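Local coordinates for foldase protein PrsA (Streptococcus pneumoniae, PDB 5TVL) that probably assists the folding of secreted proteins after their export and belongs to a family of peptidyl-prolyl cis-trans isomerases, at residues 15-18 against 19-23; 95-98 against 99-103; 222-225 against 226-229; 244-247 against 248-251; 260-263 against 264-267. All blocks are in the same frame, centred on the assembly; numbering follows the deposited sequence.

Contact 1: residues 15-18 against 19-23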
loop_
_atom_site.group_PDB
_atom_site.type_symbol
_atom_site.label_atom_id
_atom_site.label_comp_id
_atom_site.label_asym_id
_atom_site.label_seq_id
_atom_site.Cartn_x
_atom_site.Cartn_y
_atom_site.Cartn_z
ATOM N N HIS A 15 19.722 -23.137 30.727
ATOM C CA HIS A 15 18.687 -24.113 30.381
ATOM C C HIS A 15 17.357 -23.813 31.072
ATOM O O HIS A 15 16.298 -23.932 30.456
ATOM C CB HIS A 15 19.143 -25.530 30.729
ATOM C CG HIS A 15 18.136 -26.586 30.390
ATOM N ND1 HIS A 15 17.205 -27.044 31.295
ATOM C CD2 HIS A 15 17.911 -27.268 29.241
ATOM C CE1 HIS A 15 16.451 -27.967 30.721
ATOM N NE2 HIS A 15 16.859 -28.121 29.475
ATOM N N GLN A 16 17.422 -23.428 32.347
ATOM C CA GLN A 16 16.231 -23.005 33.105
ATOM C C GLN A 16 15.581 -21.739 32.537
ATOM O O GLN A 16 14.354 -21.644 32.478
ATOM C CB GLN A 16 16.591 -22.756 34.569
ATOM C CG GLN A 16 16.841 -24.019 35.376
ATOM C CD GLN A 16 17.350 -23.723 36.777
ATOM O OE1 GLN A 16 18.153 -22.810 36.979
ATOM N NE2 GLN A 16 16.885 -24.496 37.749
ATOM N N PHE A 17 16.407 -20.773 32.141
ATOM C CA PHE A 17 15.926 -19.573 31.447
ATOM C C PHE A 17 15.323 -19.907 30.082
ATOM O O PHE A 17 14.258 -19.390 29.737
ATOM C CB PHE A 17 17.037 -18.532 31.280
ATOM C CG PHE A 17 16.680 -17.426 30.332
ATOM C CD1 PHE A 17 15.660 -16.538 30.645
ATOM C CD2 PHE A 17 17.341 -17.283 29.113
ATOM C CE1 PHE A 17 15.312 -15.518 29.771
ATOM C CE2 PHE A 17 17.000 -16.259 28.236
ATOM C CZ PHE A 17 15.985 -15.376 28.564
ATOM N N TYR A 18 16.009 -20.753 29.311
ATOM C CA TYR A 18 15.452 -21.253 28.052
ATOM C C TYR A 18 14.073 -21.895 28.268
ATOM O O TYR A 18 13.113 -21.564 27.565
ATOM C CB TYR A 18 16.379 -22.256 27.346
ATOM C CG TYR A 18 15.624 -23.053 26.301
ATOM C CD1 TYR A 18 15.126 -22.430 25.152
ATOM C CD2 TYR A 18 15.335 -24.406 26.492
ATOM C CE1 TYR A 18 14.398 -23.143 24.208
ATOM C CE2 TYR A 18 14.611 -25.126 25.550
ATOM C CZ TYR A 18 14.144 -24.490 24.414
ATOM O OH TYR A 18 13.427 -25.193 23.487
ATOM N N GLU A 19 13.982 -22.807 29.236
ATOM C CA GLU A 19 12.727 -23.526 29.499
ATOM C C GLU A 19 11.538 -22.622 29.852
ATOM O O GLU A 19 10.399 -23.040 29.682
ATOM C CB GLU A 19 12.920 -24.604 30.577
ATOM C CG GLU A 19 13.629 -25.862 30.079
ATOM C CD GLU A 19 12.851 -26.629 29.020
ATOM O OE1 GLU A 19 11.610 -26.496 28.954
ATOM O OE2 GLU A 19 13.495 -27.367 28.244
ATOM N N GLN A 20 11.807 -21.404 30.335
ATOM C CA GLN A 20 10.775 -20.381 30.549
ATOM C C GLN A 20 10.599 -19.447 29.350
ATOM O O GLN A 20 9.466 -19.188 28.937
ATOM C CB GLN A 20 11.093 -19.549 31.797
ATOM C CG GLN A 20 11.099 -20.343 33.097
ATOM C CD GLN A 20 9.735 -20.903 33.455
ATOM O OE1 GLN A 20 8.737 -20.179 33.457
ATOM N NE2 GLN A 20 9.683 -22.197 33.762
ATOM N N VAL A 21 11.707 -18.947 28.799
ATOM C CA VAL A 21 11.664 -17.977 27.682
ATOM C C VAL A 21 11.065 -18.533 26.381
ATOM O O VAL A 21 10.535 -17.766 25.573
ATOM C CB VAL A 21 13.062 -17.360 27.381
ATOM C CG1 VAL A 21 13.899 -18.248 26.468
ATOM C CG2 VAL A 21 12.924 -15.978 26.763
ATOM N N LYS A 22 11.141 -19.853 26.188
ATOM C CA LYS A 22 10.559 -20.516 25.006
ATOM C C LYS A 22 9.043 -20.325 24.831
ATOM O O LYS A 22 8.529 -20.492 23.731
ATOM C CB LYS A 22 10.893 -22.016 24.998
ATOM C CG LYS A 22 10.210 -22.852 26.073
ATOM C CD LYS A 22 10.534 -24.326 25.903
ATOM C CE LYS A 22 9.623 -25.203 26.746
ATOM N NZ LYS A 22 9.910 -26.648 26.526
ATOM N N ASN A 23 8.338 -20.003 25.912
ATOM C CA ASN A 23 6.906 -19.682 25.847
ATOM C C ASN A 23 6.609 -18.213 25.529
ATOM O O ASN A 23 5.459 -17.867 25.253
ATOM C CB ASN A 23 6.224 -20.088 27.155
ATOM C CG ASN A 23 6.300 -21.584 27.402
ATOM O OD1 ASN A 23 5.801 -22.379 26.600
ATOM N ND2 ASN A 23 6.932 -21.980 28.504
#

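Contact 2: residues 95-98 against 99-103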
loop_
_atom_site.group_PDB
_atom_site.type_symbol
_atom_site.label_atom_id
_atom_site.label_comp_id
_atom_site.label_asym_id
_atom_site.label_seq_id
_atom_site.Cartn_x
_atom_site.Cartn_y
_atom_site.Cartn_z
ATOM N N ALA A 95 14.263 -13.628 -3.608
ATOM C CA ALA A 95 13.510 -14.854 -3.905
ATOM C C ALA A 95 12.085 -14.582 -4.411
ATOM O O ALA A 95 11.597 -15.283 -5.300
ATOM C CB ALA A 95 13.462 -15.755 -2.680
ATOM N N VAL A 96 11.429 -13.571 -3.840
ATOM C CA VAL A 96 10.061 -13.183 -4.232
ATOM C C VAL A 96 10.014 -12.600 -5.657
ATOM O O VAL A 96 9.029 -12.803 -6.378
ATOM C CB VAL A 96 9.434 -12.205 -3.193
ATOM C CG1 VAL A 96 8.121 -11.605 -3.683
ATOM C CG2 VAL A 96 9.208 -12.916 -1.859
ATOM N N LYS A 97 11.069 -11.893 -6.060
ATOM C CA LYS A 97 11.178 -11.373 -7.431
ATOM C C LYS A 97 11.284 -12.495 -8.473
ATOM O O LYS A 97 10.709 -12.376 -9.549
ATOM C CB LYS A 97 12.373 -10.419 -7.556
ATOM C CG LYS A 97 12.414 -9.586 -8.833
ATOM C CD LYS A 97 13.687 -8.751 -8.888
ATOM C CE LYS A 97 13.847 -7.998 -10.200
ATOM N NZ LYS A 97 13.038 -6.753 -10.250
ATOM N N LYS A 98 12.009 -13.570 -8.155
ATOM C CA LYS A 98 12.161 -14.718 -9.073
ATOM C C LYS A 98 10.849 -15.450 -9.344
ATOM O O LYS A 98 10.541 -15.764 -10.499
ATOM C CB LYS A 98 13.168 -15.742 -8.535
ATOM C CG LYS A 98 14.614 -15.295 -8.586
ATOM C CD LYS A 98 15.543 -16.480 -8.393
ATOM C CE LYS A 98 16.999 -16.051 -8.346
ATOM N NZ LYS A 98 17.915 -17.210 -8.151
ATOM N N VAL A 99 10.098 -15.739 -8.280
ATOM C CA VAL A 99 8.838 -16.484 -8.403
ATOM C C VAL A 99 7.767 -15.611 -9.073
ATOM O O VAL A 99 6.965 -16.114 -9.865
ATOM C CB VAL A 99 8.353 -17.045 -7.039
ATOM C CG1 VAL A 99 7.011 -17.759 -7.183
ATOM C CG2 VAL A 99 9.388 -18.003 -6.458
ATOM N N ALA A 100 7.768 -14.312 -8.766
ATOM C CA ALA A 100 6.878 -13.354 -9.432
ATOM C C ALA A 100 7.166 -13.274 -10.933
ATOM O O ALA A 100 6.238 -13.270 -11.736
ATOM C CB ALA A 100 7.004 -11.977 -8.795
ATOM N N GLU A 101 8.449 -13.206 -11.293
ATOM C CA GLU A 101 8.893 -13.285 -12.694
ATOM C C GLU A 101 8.493 -14.610 -13.357
ATOM O O GLU A 101 8.034 -14.618 -14.500
ATOM C CB GLU A 101 10.415 -13.101 -12.805
ATOM C CG GLU A 101 10.880 -11.656 -12.732
ATOM C CD GLU A 101 12.387 -11.510 -12.870
ATOM O OE1 GLU A 101 13.131 -12.177 -12.116
ATOM O OE2 GLU A 101 12.829 -10.718 -13.728
ATOM N N ALA A 102 8.679 -15.715 -12.633
ATOM C CA ALA A 102 8.326 -17.057 -13.121
ATOM C C ALA A 102 6.818 -17.279 -13.290
ATOM O O ALA A 102 6.409 -18.076 -14.132
ATOM C CB ALA A 102 8.903 -18.119 -12.195
ATOM N N GLU A 103 6.007 -16.589 -12.488
ATOM C CA GLU A 103 4.538 -16.701 -12.545
ATOM C C GLU A 103 3.851 -15.655 -13.445
ATOM O O GLU A 103 2.621 -15.657 -13.550
ATOM C CB GLU A 103 3.949 -16.657 -11.124
ATOM C CG GLU A 103 4.240 -17.914 -10.310
ATOM C CD GLU A 103 3.751 -17.847 -8.871
ATOM O OE1 GLU A 103 3.091 -16.854 -8.489
ATOM O OE2 GLU A 103 4.028 -18.802 -8.113
#

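Contact 3: residues 222-225 against 226-229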
loop_
_atom_site.group_PDB
_atom_site.type_symbol
_atom_site.label_atom_id
_atom_site.label_comp_id
_atom_site.label_asym_id
_atom_site.label_seq_id
_atom_site.Cartn_x
_atom_site.Cartn_y
_atom_site.Cartn_z
ATOM N N ASN A 222 1.937 -2.284 -30.089
ATOM C CA ASN A 222 2.857 -3.360 -29.718
ATOM C C ASN A 222 3.200 -3.286 -28.224
ATOM O O ASN A 222 3.736 -2.276 -27.747
ATOM C CB ASN A 222 4.133 -3.283 -30.568
ATOM C CG ASN A 222 5.000 -4.531 -30.459
ATOM O OD1 ASN A 222 4.604 -5.539 -29.871
ATOM N ND2 ASN A 222 6.194 -4.467 -31.035
ATOM N N ILE A 223 2.877 -4.360 -27.498
ATOM C CA ILE A 223 3.161 -4.464 -26.060
ATOM C C ILE A 223 4.659 -4.355 -25.740
ATOM O O ILE A 223 5.028 -3.764 -24.724
ATOM C CB ILE A 223 2.571 -5.766 -25.446
ATOM C CG1 ILE A 223 2.614 -5.710 -23.910
ATOM C CG2 ILE A 223 3.295 -7.012 -25.954
ATOM C CD1 ILE A 223 1.754 -6.753 -23.230
ATOM N N ASP A 224 5.508 -4.900 -26.617
ATOM C CA ASP A 224 6.969 -4.908 -26.417
ATOM C C ASP A 224 7.612 -3.518 -26.270
ATOM O O ASP A 224 8.702 -3.408 -25.707
ATOM C CB ASP A 224 7.677 -5.702 -27.532
ATOM C CG ASP A 224 7.425 -7.216 -27.448
ATOM O OD1 ASP A 224 7.325 -7.770 -26.329
ATOM O OD2 ASP A 224 7.343 -7.861 -28.516
ATOM N N ASP A 225 6.942 -2.471 -26.759
ATOM C CA ASP A 225 7.380 -1.083 -26.541
ATOM C C ASP A 225 7.322 -0.647 -25.066
ATOM O O ASP A 225 8.056 0.259 -24.667
ATOM C CB ASP A 225 6.539 -0.105 -27.382
ATOM C CG ASP A 225 6.687 -0.327 -28.888
ATOM O OD1 ASP A 225 7.803 -0.634 -29.359
ATOM O OD2 ASP A 225 5.675 -0.178 -29.603
ATOM N N TYR A 226 6.443 -1.272 -24.275
ATOM C CA TYR A 226 6.304 -0.973 -22.839
ATOM C C TYR A 226 6.569 -2.171 -21.902
ATOM O O TYR A 226 6.418 -2.032 -20.690
ATOM C CB TYR A 226 4.903 -0.410 -22.562
ATOM C CG TYR A 226 4.493 0.714 -23.495
ATOM C CD1 TYR A 226 5.128 1.957 -23.445
ATOM C CD2 TYR A 226 3.472 0.534 -24.432
ATOM C CE1 TYR A 226 4.759 2.989 -24.300
ATOM C CE2 TYR A 226 3.098 1.559 -25.291
ATOM C CZ TYR A 226 3.741 2.786 -25.223
ATOM O OH TYR A 226 3.370 3.807 -26.074
ATOM N N LYS A 227 6.989 -3.314 -22.456
ATOM C CA LYS A 227 7.162 -4.584 -21.713
ATOM C C LYS A 227 7.897 -4.429 -20.376
ATOM O O LYS A 227 7.470 -4.992 -19.367
ATOM C CB LYS A 227 7.909 -5.602 -22.595
ATOM C CG LYS A 227 8.087 -7.014 -22.032
ATOM C CD LYS A 227 6.986 -7.977 -22.462
ATOM C CE LYS A 227 7.377 -9.417 -22.150
ATOM N NZ LYS A 227 6.293 -10.395 -22.440
ATOM N N GLU A 228 8.989 -3.664 -20.380
ATOM C CA GLU A 228 9.827 -3.486 -19.188
ATOM C C GLU A 228 9.145 -2.678 -18.083
ATOM O O GLU A 228 9.231 -3.044 -16.907
ATOM C CB GLU A 228 11.171 -2.845 -19.560
ATOM C CG GLU A 228 12.058 -3.728 -20.430
ATOM C CD GLU A 228 12.520 -4.987 -19.714
ATOM O OE1 GLU A 228 13.169 -4.868 -18.651
ATOM O OE2 GLU A 228 12.232 -6.096 -20.211
ATOM N N LYS A 229 8.482 -1.584 -18.458
ATOM C CA LYS A 229 7.717 -0.779 -17.496
ATOM C C LYS A 229 6.519 -1.552 -16.931
ATOM O O LYS A 229 6.183 -1.398 -15.754
ATOM C CB LYS A 229 7.254 0.540 -18.119
ATOM C CG LYS A 229 8.380 1.532 -18.371
ATOM C CD LYS A 229 7.832 2.878 -18.827
ATOM C CE LYS A 229 8.879 3.984 -18.780
ATOM N NZ LYS A 229 9.887 3.873 -19.869
#

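Contact 4: residues 244-247 against 248-251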
loop_
_atom_site.group_PDB
_atom_site.type_symbol
_atom_site.label_atom_id
_atom_site.label_comp_id
_atom_site.label_asym_id
_atom_site.label_seq_id
_atom_site.Cartn_x
_atom_site.Cartn_y
_atom_site.Cartn_z
ATOM N N PHE A 244 1.735 -12.791 -0.418
ATOM C CA PHE A 244 2.621 -13.416 -1.401
ATOM C C PHE A 244 3.993 -13.739 -0.808
ATOM O O PHE A 244 4.483 -14.855 -0.960
ATOM C CB PHE A 244 2.777 -12.522 -2.639
ATOM C CG PHE A 244 3.435 -13.213 -3.801
ATOM C CD1 PHE A 244 2.799 -14.278 -4.438
ATOM C CD2 PHE A 244 4.686 -12.810 -4.263
ATOM C CE1 PHE A 244 3.395 -14.928 -5.507
ATOM C CE2 PHE A 244 5.287 -13.459 -5.333
ATOM C CZ PHE A 244 4.640 -14.517 -5.955
ATOM N N VAL A 245 4.588 -12.768 -0.116
ATOM C CA VAL A 245 5.917 -12.929 0.501
ATOM C C VAL A 245 5.890 -14.075 1.517
ATOM O O VAL A 245 6.788 -14.920 1.525
ATOM C CB VAL A 245 6.403 -11.613 1.178
ATOM C CG1 VAL A 245 7.683 -11.829 1.982
ATOM C CG2 VAL A 245 6.630 -10.518 0.140
ATOM N N GLN A 246 4.852 -14.090 2.354
ATOM C CA GLN A 246 4.635 -15.155 3.342
ATOM C C GLN A 246 4.507 -16.536 2.705
ATOM O O GLN A 246 5.015 -17.516 3.255
ATOM C CB GLN A 246 3.383 -14.869 4.186
ATOM C CG GLN A 246 3.531 -13.707 5.160
ATOM C CD GLN A 246 4.335 -14.062 6.396
ATOM O OE1 GLN A 246 4.026 -15.031 7.088
ATOM N NE2 GLN A 246 5.366 -13.270 6.690
ATOM N N SER A 247 3.829 -16.613 1.557
ATOM C CA SER A 247 3.675 -17.884 0.835
ATOM C C SER A 247 5.020 -18.396 0.302
ATOM O O SER A 247 5.292 -19.593 0.380
ATOM C CB SER A 247 2.636 -17.777 -0.296
ATOM O OG SER A 247 3.146 -17.082 -1.424
ATOM N N ILE A 248 5.855 -17.486 -0.210
ATOM C CA ILE A 248 7.203 -17.834 -0.687
ATOM C C ILE A 248 8.069 -18.319 0.481
ATOM O O ILE A 248 8.747 -19.340 0.367
ATOM C CB ILE A 248 7.906 -16.652 -1.416
ATOM C CG1 ILE A 248 7.112 -16.202 -2.657
ATOM C CG2 ILE A 248 9.330 -17.022 -1.822
ATOM C CD1 ILE A 248 6.810 -17.286 -3.675
ATOM N N ILE A 249 8.034 -17.590 1.596
ATOM C CA ILE A 249 8.738 -18.001 2.819
ATOM C C ILE A 249 8.268 -19.402 3.222
ATOM O O ILE A 249 9.091 -20.291 3.457
ATOM C CB ILE A 249 8.540 -16.981 3.973
ATOM C CG1 ILE A 249 9.294 -15.681 3.659
ATOM C CG2 ILE A 249 9.031 -17.544 5.306
ATOM C CD1 ILE A 249 8.917 -14.502 4.536
ATOM N N GLY A 250 6.948 -19.585 3.263
ATOM C CA GLY A 250 6.330 -20.878 3.570
ATOM C C GLY A 250 6.721 -22.000 2.621
ATOM O O GLY A 250 6.955 -23.127 3.058
ATOM N N LYS A 251 6.793 -21.687 1.326
ATOM C CA LYS A 251 7.262 -22.640 0.314
ATOM C C LYS A 251 8.721 -23.010 0.546
ATOM O O LYS A 251 9.072 -24.188 0.546
ATOM C CB LYS A 251 7.095 -22.077 -1.106
ATOM C CG LYS A 251 5.656 -22.051 -1.601
ATOM C CD LYS A 251 5.186 -23.408 -2.100
ATOM C CE LYS A 251 3.757 -23.334 -2.617
ATOM N NZ LYS A 251 3.302 -24.618 -3.218
#

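Contact 5: residues 260-263 against 264-267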
loop_
_atom_site.group_PDB
_atom_site.type_symbol
_atom_site.label_atom_id
_atom_site.label_comp_id
_atom_site.label_asym_id
_atom_site.label_seq_id
_atom_site.Cartn_x
_atom_site.Cartn_y
_atom_site.Cartn_z
ATOM N N VAL A 260 10.554 -29.421 13.788
ATOM C CA VAL A 260 10.537 -28.644 15.029
ATOM C C VAL A 260 10.617 -29.631 16.197
ATOM O O VAL A 260 9.660 -30.360 16.465
ATOM C CB VAL A 260 9.268 -27.759 15.140
ATOM C CG1 VAL A 260 9.271 -26.961 16.443
ATOM C CG2 VAL A 260 9.156 -26.823 13.940
ATOM N N LYS A 261 11.761 -29.645 16.882
ATOM C CA LYS A 261 12.027 -30.619 17.946
ATOM C C LYS A 261 11.222 -30.303 19.207
ATOM O O LYS A 261 10.531 -31.175 19.740
ATOM C CB LYS A 261 13.523 -30.664 18.292
ATOM C CG LYS A 261 14.447 -31.054 17.142
ATOM C CD LYS A 261 14.404 -32.545 16.843
ATOM C CE LYS A 261 15.490 -32.930 15.847
ATOM N NZ LYS A 261 15.406 -34.358 15.435
ATOM N N ASP A 262 11.314 -29.055 19.670
ATOM C CA ASP A 262 10.646 -28.614 20.897
ATOM C C ASP A 262 9.203 -28.190 20.611
ATOM O O ASP A 262 8.960 -27.350 19.749
ATOM C CB ASP A 262 11.432 -27.464 21.533
ATOM C CG ASP A 262 11.077 -27.238 22.992
ATOM O OD1 ASP A 262 9.905 -26.918 23.291
ATOM O OD2 ASP A 262 11.982 -27.359 23.844
ATOM N N GLN A 263 8.260 -28.762 21.361
ATOM C CA GLN A 263 6.818 -28.556 21.146
ATOM C C GLN A 263 6.356 -27.103 21.340
ATOM O O GLN A 263 5.368 -26.684 20.732
ATOM C CB GLN A 263 6.016 -29.498 22.069
ATOM C CG GLN A 263 4.495 -29.469 21.920
ATOM C CD GLN A 263 4.018 -29.758 20.504
ATOM O OE1 GLN A 263 4.632 -30.541 19.774
ATOM N NE2 GLN A 263 2.913 -29.128 20.110
ATOM N N ALA A 264 7.065 -26.345 22.178
ATOM C CA ALA A 264 6.741 -24.937 22.445
ATOM C C ALA A 264 6.672 -24.058 21.191
ATOM O O ALA A 264 5.862 -23.132 21.136
ATOM C CB ALA A 264 7.738 -24.346 23.435
ATOM N N PHE A 265 7.510 -24.353 20.196
ATOM C CA PHE A 265 7.561 -23.567 18.956
ATOM C C PHE A 265 6.663 -24.077 17.821
ATOM O O PHE A 265 6.585 -23.432 16.779
ATOM C CB PHE A 265 9.007 -23.468 18.464
ATOM C CG PHE A 265 9.951 -22.911 19.490
ATOM C CD1 PHE A 265 10.066 -21.537 19.681
ATOM C CD2 PHE A 265 10.719 -23.759 20.273
ATOM C CE1 PHE A 265 10.935 -21.023 20.637
ATOM C CE2 PHE A 265 11.590 -23.251 21.230
ATOM C CZ PHE A 265 11.697 -21.882 21.414
ATOM N N GLN A 266 5.970 -25.203 18.024
ATOM C CA GLN A 266 5.190 -25.865 16.959
ATOM C C GLN A 266 4.106 -24.980 16.326
ATOM O O GLN A 266 3.899 -25.033 15.111
ATOM C CB GLN A 266 4.556 -27.163 17.491
ATOM C CG GLN A 266 3.907 -28.064 16.441
ATOM C CD GLN A 266 4.895 -28.600 15.419
ATOM O OE1 GLN A 266 5.983 -29.057 15.770
ATOM N NE2 GLN A 266 4.518 -28.554 14.146
ATOM N N ASN A 267 3.432 -24.174 17.148
ATOM C CA ASN A 267 2.330 -23.314 16.680
ATOM C C ASN A 267 2.779 -22.140 15.803
ATOM O O ASN A 267 2.069 -21.783 14.858
ATOM C CB ASN A 267 1.502 -22.778 17.861
ATOM C CG ASN A 267 0.722 -23.867 18.587
ATOM O OD1 ASN A 267 0.620 -25.005 18.119
ATOM N ND2 ASN A 267 0.160 -23.516 19.740
#

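Contact 1: residues 15-18 against 19-23
The benzene ring of Phe17 and the branched end of Val21 form the tightly packed side of this turn. Val21 CB lies over one face of the ring, 4.0 Å from its centroid, while CG2 is 3.6 Å from Phe17 CZ. With CG anti to the backbone N (chi1 168°), Phe17 swings its ring alongside the following turn, where Val21 can cover it. On the neighbouring side, the ring of Tyr18 meets the aliphatic stem of Lys22 obliquely, CE1 to CB being 3.8 Å. These pairs follow the i to i+4 spacing of the last turns of helix 14-21, where Val21 N donates to Phe17 O and Lys22 N to Tyr18 O. Phe17 and Tyr18 are buried, and Phe17 makes an edge-to-face contact with Phe265 of a second subunit. The solvent side is built differently. Exposed His15 has Glu19 CG over a ring face, 4.0 Å from the centroid, and its ring plane is turned 49° from the carboxylate. Glu19 bends at chi2 (-64°), and its OE1 receives Lys22 NZ at 3.0 Å in a salt bridge on the syn side. The same ammonium also pairs with Asp262, which is hydrogen-bonded to the Tyr18 hydroxyl.

Contact 2: residues 95-98 against 99-103
Regular i to i+4 backbone hydrogen bonds join Val96 to Ala100, Lys97 to Glu101 and Lys98 to Ala102, with Glu101 N 3.0 Å from Lys97 O. Ala100 N lies 3.1 Å from Val96 O, whereas the Val99 N to Ala95 O bond, two residues before that of Glu101, is weak at 3.4 Å. Most side-chain contact is with carbonyl oxygens of the preceding turn. Ala100 CB rests 3.3 Å from Val96 O, and Val99 leans its CG2 branch on Ala95 O at 3.7 Å. Glu101 runs its stem past Lys97 O, CB and CG each at 3.3 Å, and the extended chain (chi2 -179°) leaves OE1 3.5 Å from Lys97 O. Lysine and glutamate are one turn apart, yet the charged ends do not meet, since Lys97 NZ and Glu101 OE2 are 5.3 Å apart; any attraction between them is probably modest. Glu101 OE2 is instead paired with Lys231, and the extended Lys98 makes its salt bridge with Glu47. Three helices cover the inner sides of these final turns of helix 79-102, while Lys97 and Lys98 are exposed. Ala95 packs on Phe40 and Tyr44 of helix 25-44, Ala100 and the stem of Glu101 lie on Leu235 of helix 227-239, and Val96 and Val99 face helix 242-255.

Contact 3: residues 222-225 against 226-229
Two overlapping turns lead the chain into helix 227-239; within them Ile223 is hydrogen-bonded to Tyr226, and Asp224 lies beside Lys227 at the start of the helix. The second turn has helical, 3-10-like angles: Tyr226 N donates to Ile223 O at 2.9 Å, with the donor 43° out of the carbonyl plane. Before it, Asp225 N bonds weakly to Asn222 O, and Asn222 OD1 accepts a weak bond of 3.4 Å from Asp224 N, the pattern of an Asx turn. Asp225 CB stands almost squarely above the centre of the Tyr226 ring, 4.3 Å from the centroid, so the phenol folds back over the turn from which it springs. That fold follows from Tyr226 CG lying beside its own backbone N (chi1 -49°). The two ends of this CH-pi pair are tied to the same residue, as the Tyr226 hydroxyl is bonded to Ser220 N and Asp225 OD2 to Ser220 OG, which should limit rotation of both side chains. At the start of the helix, Asp224 and Lys227 run side by side with OD1 3.9 Å from Lys227 CD. A bend at chi2 (93°) leaves Lys227 NZ 4.8 Å from Asp224 OD1, short of a salt bridge, and the lysine makes a cation-pi contact with Tyr109. Asp224 OD1 has a long, weak ion pair with Arg70 of a third subunit. Ile223 and the tyrosine ring both pack on Phe113 of helix 106-115. The arrangement is an Asx turn starting a short helical turn, which Tyr226 interrupts before helix 227-239 begins.

Contact 4: residues 244-247 against 248-251
Apolar contact comes from two i to i+4 pairs, Phe244 with Ile248 and Val245 with Ile249. The delta methyl of Ile248 lies over one face of the Phe244 ring near its rim, CD1 being 4.2 Å from CZ. Ile249, extended beyond CG1 (chi2 166°), brings CD1 to 3.9 Å from Val245 CG1, the two side chains crossing at a slant. Backbone bonding is regular: Ile248, Ile249, Gly250 and Lys251 each donate to the carbonyl four residues earlier, Ile249 N to Val245 O at 2.9 Å. One side chain joins in. Ser247 OG sits between its backbone N and carbonyl carbon (chi1 76°), which lets the hydroxyl turn back and donate to Phe244 O at 2.6 Å. That oxygen thus accepts two bonds, one from Ile248 N and one from the serine. Outside partners divide the surfaces: Phe244, Val245 and Ile248 pack on helix 79-102, Ile249 on Ile36 and Phe40 of helix 25-44, and Lys238 makes a cation-pi contact with Phe244. The arrangement is that of an amphipathic alpha-helix packed against helices 79-102 and 25-44, with a serine hydroxyl hydrogen-bonded to the carbonyl of the preceding turn.

Contact 5: residues 260-263 against 264-267
The ring of Phe265 is met at its edge, in its own plane, by Asp262 CB, which stands 4.0 Å from CD2. The other flat groups are the side-chain amides of Gln263 and Gln266, whose planes are only 19° apart. The bend of Gln263 at chi2 (56°) sets its NE2 alongside the stem of Gln266, 3.7 Å from CB. The carbonyl end of Gln266 swings the other way: OE1 lies 3.6 Å from Val260 CB, a packing contact with a branched aliphatic side chain. Val260 CG1 in turn touches Phe265 CB at 4.0 Å, the two side chains crossing at about a right angle. The polar links are those of an Asx turn leading into a short 3-10 segment. Asp262 OD1 accepts a hydrogen bond from Ala264 N at 3.1 Å on its anti lone pair, Phe265 N bonds weakly to Asp262 O, and Gln266 N donates to Gln263 O at 3.1 Å. The Asp262 carboxylate is thus shared between this turn and its partners on the N-terminal helix, Tyr18 foremost. The turn joins the end of strand 259-260 to the start of helix 266-270. Phe265 rests on Gln28 and Leu31 of helix 25-44, while Val260 pairs in an antiparallel beta ladder with a strand of the second subunit, carrying the sheet across the interface.

From the N terminus the five contacts follow in series, none enclosing or crossing another, and each closes only a local turn. Contact 1 ends helix 14-21, contact 2 ends helix 79-102, contact 3 starts helix 227-239, contact 4 lies within helix 242-255, and contact 5 leads into helix 266-270. Folding brings distant ones together. Contacts 1 and 5, centres about 13 Å apart, join the N-terminal and C-terminal regions, and both meet the second subunit. Contacts 2 and 4 pack side by side, Val99 CG1 lying 3.5 Å from Ile248 CD1. Contact 3 lies far from contact 1 (centres about 56 Å), but its nearest atoms are about 8 Å from contact 2.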